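Local coordinates for replication initiation and membrane attachment protein (Geobacillus stearothermophilus 10, PDB 5WTN) that probably helps to load the replicative helicase during initiation and restart of DNA replication, as a tetrameric primosomal protein that works with a re-initiation partner, at residues A[198-202]-A[234-238]; A[219-225]-A[258-262]; A[250-254]-A[266-270]. All coordinates share one frame. Residues are numbered along the deposited sequence.

Interaction 1: residues A[198-202]-A[234-238]; sequences SYVLD and KKLAF
Segment 198-202 is an extended loop, with phi between -67° and -130° and psi between 105° and 158°. It is not a regular strand, although Val200 makes backbone hydrogen bonds with Phe161. Segment 234-238 is regular helix within helix 227-240, and Phe238 N donates to Lys234 O at 3.0 Å. The closest CA atoms are those of Leu201 and Lys234, 7.2 Å apart. This is loop-on-helix packing: the linker between strand 165-169 and helix 208-217 lies against the helical part formed by helices 208-217, 227-240, 244-254 and 263-278. About 310 Å² is buried. Leu201 is the central residue. Its CA-CB bond points toward the helix, with chi1 m and chi2 t. Leu201 CD1 rests 3.7 Å from Lys235 CA. Leu201 CD2 makes a CH-pi contact over one face of the Phe238 ring, 3.9 Å from the centroid and 9° off the normal. The CA-CB bond of Phe238 (chi1 t) points toward the loop. The Lys234 side chain reaches the loop backbone, with CE 3.1 Å from Leu201 O. Tyr199 has chi1 p, and its OH lies 3.3 Å from Lys235 CD. The polar ends of Tyr199 and Lys235 both reach Asp121 of the second subunit, by a hydrogen bond and a salt bridge respectively. Met123 of that subunit packs on Leu201, Lys235 and Phe238, so the contact is part of a subunit interface of the tetramer. A water joins the two segments: it donates to Tyr199 O at 3.3 Å and accepts from Lys235 NZ at 3.1 Å.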
loop_
_atom_site.group_PDB
_atom_site.type_symbol
_atom_site.label_atom_id
_atom_site.label_comp_id
_atom_site.label_asym_id
_atom_site.label_seq_id
_atom_site.Cartn_x
_atom_site.Cartn_y
_atom_site.Cartn_z
ATOM N N SER A 198 -10.239 -20.644 0.172
ATOM C CA SER A 198 -10.449 -21.905 -0.486
ATOM C C SER A 198 -11.931 -22.085 -0.486
ATOM O O SER A 198 -12.512 -22.413 0.547
ATOM C CB SER A 198 -9.763 -23.020 0.297
ATOM O OG SER A 198 -8.415 -22.671 0.570
ATOM N N TYR A 199 -12.558 -21.893 -1.639
ATOM C CA TYR A 199 -13.980 -22.169 -1.711
ATOM C C TYR A 199 -14.149 -23.687 -1.607
ATOM O O TYR A 199 -13.190 -24.438 -1.871
ATOM C CB TYR A 199 -14.627 -21.568 -2.972
ATOM C CG TYR A 199 -14.244 -22.196 -4.293
ATOM C CD1 TYR A 199 -14.700 -23.455 -4.644
ATOM C CD2 TYR A 199 -13.471 -21.505 -5.217
ATOM C CE1 TYR A 199 -14.365 -24.031 -5.857
ATOM C CE2 TYR A 199 -13.141 -22.071 -6.443
ATOM C CZ TYR A 199 -13.588 -23.338 -6.753
ATOM O OH TYR A 199 -13.262 -23.924 -7.958
ATOM N N VAL A 200 -15.334 -24.143 -1.198
ATOM C CA VAL A 200 -15.591 -25.579 -1.130
ATOM C C VAL A 200 -16.885 -25.922 -1.837
ATOM O O VAL A 200 -17.754 -25.057 -1.982
ATOM C CB VAL A 200 -15.642 -26.109 0.315
ATOM C CG1 VAL A 200 -14.236 -26.275 0.867
ATOM C CG2 VAL A 200 -16.468 -25.193 1.192
ATOM N N LEU A 201 -16.993 -27.172 -2.293
ATOM C CA LEU A 201 -18.223 -27.661 -2.904
ATOM C C LEU A 201 -18.713 -28.832 -2.088
ATOM O O LEU A 201 -17.919 -29.660 -1.644
ATOM C CB LEU A 201 -17.996 -28.120 -4.344
ATOM C CG LEU A 201 -17.667 -27.135 -5.468
ATOM C CD1 LEU A 201 -17.127 -27.906 -6.675
ATOM C CD2 LEU A 201 -18.871 -26.300 -5.880
ATOM N N ASP A 202 -20.025 -28.925 -1.898
ATOM C CA ASP A 202 -20.604 -30.052 -1.173
ATOM C C ASP A 202 -20.425 -31.346 -1.964
ATOM O O ASP A 202 -20.742 -31.402 -3.153
ATOM C CB ASP A 202 -22.088 -29.805 -0.895
ATOM C CG ASP A 202 -22.533 -30.372 0.439
ATOM O OD1 ASP A 202 -22.004 -29.931 1.480
ATOM O OD2 ASP A 202 -23.412 -31.259 0.445
ATOM N N LYS A 234 -15.006 -33.297 -8.386
ATOM C CA LYS A 234 -16.089 -32.470 -7.876
ATOM C C LYS A 234 -16.258 -31.193 -8.691
ATOM O O LYS A 234 -17.359 -30.869 -9.120
ATOM C CB LYS A 234 -15.813 -32.112 -6.409
ATOM C CG LYS A 234 -16.633 -32.885 -5.381
ATOM C CD LYS A 234 -15.997 -32.818 -3.981
ATOM C CE LYS A 234 -16.033 -31.415 -3.371
ATOM N NZ LYS A 234 -15.017 -31.203 -2.268
ATOM N N LYS A 235 -15.167 -30.470 -8.912
ATOM C CA LYS A 235 -15.251 -29.181 -9.590
ATOM C C LYS A 235 -15.646 -29.392 -11.029
ATOM O O LYS A 235 -16.410 -28.610 -11.588
ATOM C CB LYS A 235 -13.923 -28.427 -9.524
ATOM C CG LYS A 235 -13.321 -28.332 -8.139
ATOM C CD LYS A 235 -12.393 -27.128 -8.040
ATOM C CE LYS A 235 -11.775 -26.989 -6.651
ATOM N NZ LYS A 235 -10.604 -26.064 -6.690
ATOM N N LEU A 236 -15.120 -30.455 -11.628
ATOM C CA LEU A 236 -15.395 -30.734 -13.028
ATOM C C LEU A 236 -16.870 -31.099 -13.223
ATOM O O LEU A 236 -17.554 -30.565 -14.106
ATOM C CB LEU A 236 -14.470 -31.833 -13.517
ATOM C CG LEU A 236 -13.046 -31.306 -13.683
ATOM C CD1 LEU A 236 -12.061 -32.433 -13.995
ATOM C CD2 LEU A 236 -13.025 -30.236 -14.769
ATOM N N ALA A 237 -17.356 -31.988 -12.364
ATOM C CA ALA A 237 -18.747 -32.405 -12.385
ATOM C C ALA A 237 -19.674 -31.215 -12.204
ATOM O O ALA A 237 -20.706 -31.108 -12.870
ATOM C CB ALA A 237 -19.001 -33.423 -11.297
ATOM N N PHE A 238 -19.316 -30.324 -11.290
ATOM C CA PHE A 238 -20.194 -29.221 -10.960
ATOM C C PHE A 238 -20.174 -28.191 -12.075
ATOM O O PHE A 238 -21.216 -27.684 -12.487
ATOM C CB PHE A 238 -19.768 -28.590 -9.639
ATOM C CG PHE A 238 -20.484 -27.306 -9.325
ATOM C CD1 PHE A 238 -21.633 -27.308 -8.548
ATOM C CD2 PHE A 238 -20.004 -26.088 -9.806
ATOM C CE1 PHE A 238 -22.294 -26.113 -8.264
ATOM C CE2 PHE A 238 -20.658 -24.899 -9.534
ATOM C CZ PHE A 238 -21.800 -24.907 -8.762
HETATM O O HOH W 1 -10.748 -25.748 -3.625
#

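Interaction 2: residues A[219-225]-A[258-262]; sequences LVPRRAV and AYHID
Tyr259 lays its ring over Pro221, whose CD sits 3.7 Å from the ring centroid and 20° off the normal. This proline-aromatic CH-pi contact joins two interhelical loops of the helical part spanning residues 208-278. Segment 219-225 links helix 208-217 to helix 227-240. It begins at Leu219, the positive-phi (68°) C-prime residue of the Schellman motif that ends the first helix. Val220 and Pro221 are extended, and a 3-10 turn follows at 222-224, with Ala224 N bonded to Pro221 O at 2.7 Å. Segment 258-262 is irregular. Tyr259 has phi/psi of 75/2, and the chain is extended from His260 to the N-cap residue Asp262. The nearest CA atoms are those of Ala224 and Tyr259, 5.8 Å apart. The CA-CB bond of Tyr259 (chi1 m) points toward the other loop, and the residue supplies most of its side of the 265 Å² buried. Its CE2 is 4.3 Å from Val220 CG2, and its OH is 3.3 Å from Leu219 O. Ala224 CB lies 3.4 Å from Tyr259 O and 4.4 Å from Tyr259 CB. Ile261 (chi1 m, chi2 t) brings CD1 to 4.0 Å from Ala224 O and 4.5 Å from Val225 CG2. Val225 also packs on helix 208-217, and Ile261 on helix 244-254. A water bridges the two loops, donating to Ala224 O at 2.5 Å and accepting from Ile261 N at 3.1 Å.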
loop_
_atom_site.group_PDB
_atom_site.type_symbol
_atom_site.label_atom_id
_atom_site.label_comp_id
_atom_site.label_asym_id
_atom_site.label_seq_id
_atom_site.Cartn_x
_atom_site.Cartn_y
_atom_site.Cartn_z
ATOM N N LEU A 219 -11.716 -52.709 -12.013
ATOM C CA LEU A 219 -10.463 -53.032 -11.329
ATOM C C LEU A 219 -9.586 -51.821 -11.069
ATOM O O LEU A 219 -8.360 -51.941 -10.998
ATOM C CB LEU A 219 -9.650 -54.091 -12.094
ATOM C CG LEU A 219 -10.287 -55.466 -12.314
ATOM C CD1 LEU A 219 -11.102 -55.900 -11.091
ATOM C CD2 LEU A 219 -11.127 -55.519 -13.598
ATOM N N VAL A 220 -10.213 -50.667 -10.870
ATOM C CA VAL A 220 -9.493 -49.456 -10.487
ATOM C C VAL A 220 -9.547 -49.253 -8.974
ATOM O O VAL A 220 -10.597 -48.923 -8.421
ATOM C CB VAL A 220 -10.067 -48.211 -11.187
ATOM C CG1 VAL A 220 -9.314 -46.964 -10.751
ATOM C CG2 VAL A 220 -10.009 -48.377 -12.698
ATOM N N PRO A 221 -8.411 -49.448 -8.313
ATOM C CA PRO A 221 -8.328 -49.306 -6.856
ATOM C C PRO A 221 -8.824 -47.946 -6.373
ATOM O O PRO A 221 -8.403 -46.913 -6.891
ATOM C CB PRO A 221 -6.830 -49.447 -6.579
ATOM C CG PRO A 221 -6.177 -48.975 -7.833
ATOM C CD PRO A 221 -7.084 -49.401 -8.952
ATOM N N ARG A 222 -9.711 -47.958 -5.383
ATOM C CA ARG A 222 -10.243 -46.725 -4.799
ATOM C C ARG A 222 -9.110 -45.759 -4.407
ATOM O O ARG A 222 -9.259 -44.536 -4.486
ATOM C CB ARG A 222 -11.135 -47.070 -3.597
ATOM C CG ARG A 222 -11.490 -45.905 -2.686
ATOM C CD ARG A 222 -12.698 -45.136 -3.197
ATOM N NE ARG A 222 -13.080 -44.014 -2.330
ATOM C CZ ARG A 222 -12.410 -42.861 -2.228
ATOM N NH1 ARG A 222 -11.296 -42.655 -2.928
ATOM N NH2 ARG A 222 -12.852 -41.902 -1.417
ATOM N N ARG A 223 -7.965 -46.332 -4.041
ATOM C CA ARG A 223 -6.762 -45.580 -3.711
ATOM C C ARG A 223 -6.332 -44.651 -4.844
ATOM O O ARG A 223 -5.623 -43.674 -4.605
ATOM C CB ARG A 223 -5.615 -46.548 -3.406
ATOM C CG ARG A 223 -5.991 -47.738 -2.510
ATOM C CD ARG A 223 -4.985 -48.888 -2.662
ATOM N NE ARG A 223 -3.628 -48.406 -2.939
ATOM C CZ ARG A 223 -2.725 -48.093 -2.008
ATOM N NH1 ARG A 223 -3.022 -48.212 -0.716
ATOM N NH2 ARG A 223 -1.519 -47.658 -2.368
ATOM N N ALA A 224 -6.746 -44.958 -6.072
ATOM C CA ALA A 224 -6.342 -44.160 -7.234
ATOM C C ALA A 224 -6.902 -42.753 -7.179
ATOM O O ALA A 224 -6.281 -41.800 -7.659
ATOM C CB ALA A 224 -6.763 -44.824 -8.527
ATOM N N VAL A 225 -8.072 -42.620 -6.574
ATOM C CA VAL A 225 -8.678 -41.317 -6.474
ATOM C C VAL A 225 -8.180 -40.706 -5.174
ATOM O O VAL A 225 -8.570 -41.101 -4.072
ATOM C CB VAL A 225 -10.193 -41.427 -6.464
ATOM C CG1 VAL A 225 -10.830 -40.074 -6.210
ATOM C CG2 VAL A 225 -10.665 -42.000 -7.772
ATOM N N ALA A 258 0.040 -47.195 -13.954
ATOM C CA ALA A 258 0.360 -47.152 -12.538
ATOM C C ALA A 258 -0.877 -46.798 -11.711
ATOM O O ALA A 258 -0.801 -46.692 -10.488
ATOM C CB ALA A 258 1.463 -46.136 -12.285
ATOM N N TYR A 259 -2.002 -46.591 -12.389
ATOM C CA TYR A 259 -3.233 -46.161 -11.734
ATOM C C TYR A 259 -3.251 -44.684 -11.314
ATOM O O TYR A 259 -4.194 -44.222 -10.673
ATOM C CB TYR A 259 -3.672 -47.140 -10.642
ATOM C CG TYR A 259 -4.202 -48.424 -11.240
ATOM C CD1 TYR A 259 -3.473 -49.602 -11.188
ATOM C CD2 TYR A 259 -5.429 -48.445 -11.895
ATOM C CE1 TYR A 259 -3.970 -50.783 -11.758
ATOM C CE2 TYR A 259 -5.929 -49.610 -12.464
ATOM C CZ TYR A 259 -5.199 -50.772 -12.397
ATOM O OH TYR A 259 -5.712 -51.917 -12.969
ATOM N N HIS A 260 -2.180 -43.962 -11.634
ATOM C CA HIS A 260 -2.141 -42.516 -11.430
ATOM C C HIS A 260 -3.094 -41.776 -12.368
ATOM O O HIS A 260 -3.174 -42.078 -13.551
ATOM C CB HIS A 260 -0.725 -42.006 -11.652
ATOM C CG HIS A 260 -0.580 -40.527 -11.491
ATOM N ND1 HIS A 260 -0.410 -39.675 -12.564
ATOM C CD2 HIS A 260 -0.553 -39.747 -10.383
ATOM C CE1 HIS A 260 -0.290 -38.434 -12.124
ATOM N NE2 HIS A 260 -0.374 -38.450 -10.804
ATOM N N ILE A 261 -3.805 -40.789 -11.844
ATOM C CA ILE A 261 -4.657 -39.945 -12.675
ATOM C C ILE A 261 -4.080 -38.542 -12.805
ATOM O O ILE A 261 -3.859 -37.856 -11.807
ATOM C CB ILE A 261 -6.071 -39.855 -12.089
ATOM C CG1 ILE A 261 -6.664 -41.253 -11.971
ATOM C CG2 ILE A 261 -6.961 -38.976 -12.950
ATOM C CD1 ILE A 261 -7.970 -41.282 -11.241
ATOM N N ASP A 262 -3.837 -38.106 -14.032
ATOM C CA ASP A 262 -3.297 -36.769 -14.223
ATOM C C ASP A 262 -4.451 -35.794 -14.335
ATOM O O ASP A 262 -5.261 -35.869 -15.264
ATOM C CB ASP A 262 -2.422 -36.692 -15.467
ATOM C CG ASP A 262 -1.907 -35.292 -15.721
ATOM O OD1 ASP A 262 -1.682 -34.557 -14.728
ATOM O OD2 ASP A 262 -1.732 -34.928 -16.908
HETATM O O HOH W 2 -4.159 -41.258 -8.819
#

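Interaction 3: residues A[250-254]-A[266-270]; sequences LVLGV and LRRAA
Leu266 opens the second segment and is its most heavily covered residue. The arrangement is a steeply inclined helical hairpin of two consecutive helices: helix 244-254 packs on the next helix, 263-278. The segment axes approach to 9.3 Å, and their directions differ by 132°, nearer antiparallel than parallel. Segment 266-270 is regular helix, and Ala270 N donates to Leu266 O at 2.9 Å. In the other segment, Val254 N donates to Leu250 O at 3.3 Å. Leu250 lies nearest Ala269 (CA-CA 6.1 Å), and Val254 nearest Leu266 (6.2 Å). The Leu266 CA-CB bond points sideways. Chi1 t and chi2 p bring its end nearer, so that CD1 sits 4.0 Å from both Leu250 CB and Val251 CG2. Val254 (chi1 m) has CG2 4.1 Å from Leu266 N. Arg267 turns elsewhere, and its NH1 bonds to Arg120 O of the second subunit. The CA-CB bond of Ala269 points toward helix 244-254. Its methyl meets Leu250 CD2 at 4.0 Å and Val254 CG1 at 4.3 Å. Ala270 lies sideways and also packs on Leu236 and Tyr240 of helix 227-240. The contact is purely apolar, with 261 Å² buried and no hydrogen bond across it. Leu250 (chi1 m, chi2 t) completes the packing by placing CD1 4.0 Å from Ala270 CA.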
loop_
_atom_site.group_PDB
_atom_site.type_symbol
_atom_site.label_atom_id
_atom_site.label_comp_id
_atom_site.label_asym_id
_atom_site.label_seq_id
_atom_site.Cartn_x
_atom_site.Cartn_y
_atom_site.Cartn_z
ATOM N N LEU A 250 -14.089 -40.643 -18.719
ATOM C CA LEU A 250 -13.024 -39.651 -18.704
ATOM C C LEU A 250 -11.854 -40.092 -17.835
ATOM O O LEU A 250 -10.692 -39.965 -18.219
ATOM C CB LEU A 250 -13.557 -38.323 -18.187
ATOM C CG LEU A 250 -14.749 -37.753 -18.949
ATOM C CD1 LEU A 250 -15.145 -36.403 -18.356
ATOM C CD2 LEU A 250 -14.423 -37.631 -20.433
ATOM N N VAL A 251 -12.157 -40.623 -16.662
ATOM C CA VAL A 251 -11.096 -41.049 -15.771
ATOM C C VAL A 251 -10.359 -42.204 -16.436
ATOM O O VAL A 251 -9.140 -42.172 -16.570
ATOM C CB VAL A 251 -11.637 -41.400 -14.366
ATOM C CG1 VAL A 251 -10.608 -42.163 -13.558
ATOM C CG2 VAL A 251 -12.028 -40.127 -13.650
ATOM N N LEU A 252 -11.116 -43.186 -16.906
ATOM C CA LEU A 252 -10.549 -44.347 -17.573
ATOM C C LEU A 252 -9.754 -44.004 -18.851
ATOM O O LEU A 252 -8.925 -44.782 -19.288
ATOM C CB LEU A 252 -11.651 -45.361 -17.885
ATOM C CG LEU A 252 -12.241 -46.115 -16.687
ATOM C CD1 LEU A 252 -13.382 -47.029 -17.101
ATOM C CD2 LEU A 252 -11.169 -46.915 -15.979
ATOM N N GLY A 253 -9.990 -42.844 -19.444
ATOM C CA GLY A 253 -9.272 -42.498 -20.645
ATOM C C GLY A 253 -7.919 -41.898 -20.341
ATOM O O GLY A 253 -6.993 -42.001 -21.145
ATOM N N VAL A 254 -7.816 -41.221 -19.206
ATOM C CA VAL A 254 -6.577 -40.556 -18.813
ATOM C C VAL A 254 -5.720 -41.282 -17.759
ATOM O O VAL A 254 -4.696 -40.760 -17.311
ATOM C CB VAL A 254 -6.871 -39.126 -18.397
ATOM C CG1 VAL A 254 -7.740 -38.480 -19.453
ATOM C CG2 VAL A 254 -7.597 -39.111 -17.062
ATOM N N LEU A 266 -7.281 -35.000 -17.162
ATOM C CA LEU A 266 -8.697 -35.104 -16.823
ATOM C C LEU A 266 -9.440 -33.810 -17.144
ATOM O O LEU A 266 -10.506 -33.845 -17.741
ATOM C CB LEU A 266 -8.856 -35.433 -15.343
ATOM C CG LEU A 266 -10.284 -35.658 -14.850
ATOM C CD1 LEU A 266 -10.916 -36.835 -15.551
ATOM C CD2 LEU A 266 -10.303 -35.894 -13.368
ATOM N N ARG A 267 -8.866 -32.675 -16.749
ATOM C CA ARG A 267 -9.446 -31.368 -17.046
ATOM C C ARG A 267 -9.698 -31.178 -18.537
ATOM O O ARG A 267 -10.766 -30.710 -18.927
ATOM C CB ARG A 267 -8.571 -30.221 -16.493
ATOM C CG ARG A 267 -8.627 -30.062 -14.954
ATOM C CD ARG A 267 -7.775 -28.898 -14.402
ATOM N NE ARG A 267 -8.115 -27.576 -14.954
ATOM C CZ ARG A 267 -7.595 -26.425 -14.515
ATOM N NH1 ARG A 267 -6.728 -26.438 -13.505
ATOM N NH2 ARG A 267 -7.946 -25.259 -15.071
ATOM N N ARG A 268 -8.728 -31.555 -19.365
ATOM C CA ARG A 268 -8.885 -31.457 -20.815
ATOM C C ARG A 268 -10.024 -32.322 -21.325
ATOM O O ARG A 268 -10.851 -31.861 -22.099
ATOM C CB ARG A 268 -7.594 -31.854 -21.530
ATOM C CG ARG A 268 -6.409 -30.964 -21.186
ATOM C CD ARG A 268 -5.258 -31.089 -22.186
ATOM N NE ARG A 268 -4.022 -30.595 -21.584
ATOM C CZ ARG A 268 -3.118 -31.377 -20.999
ATOM N NH1 ARG A 268 -3.304 -32.697 -20.965
ATOM N NH2 ARG A 268 -2.023 -30.848 -20.457
ATOM N N ALA A 269 -10.047 -33.580 -20.895
ATOM C CA ALA A 269 -11.084 -34.522 -21.284
ATOM C C ALA A 269 -12.460 -33.962 -20.956
ATOM O O ALA A 269 -13.382 -34.035 -21.772
ATOM C CB ALA A 269 -10.881 -35.831 -20.567
ATOM N N ALA A 270 -12.580 -33.409 -19.751
ATOM C CA ALA A 270 -13.802 -32.768 -19.290
ATOM C C ALA A 270 -14.177 -31.580 -20.176
ATOM O O ALA A 270 -15.319 -31.484 -20.638
ATOM C CB ALA A 270 -13.647 -32.335 -17.845
#

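Overall arrangement
Interactions 2 and 3 lie within the helical part spanning residues 208-278, and interaction 1 ties the preceding loop to it. All three are on the same side of the chain's centre. Interaction 3 joins the other two. Its centre is about 17 Å from that of interaction 1 and about 13 Å from that of interaction 2. Leu236, on the helix of interaction 1, packs on Leu266 and Ala270 (Leu236 CD2 to Ala270 CB 3.8 Å). Ile261 of interaction 2 packs on Val251, with Ile261 CD1 3.6 Å from Val251 CG1. Interactions 1 and 2 do not touch; their nearest atoms are about 8 Å apart. Interaction 1 faces the second subunit, whereas no other chain of the assembly touches the segments of interaction 2.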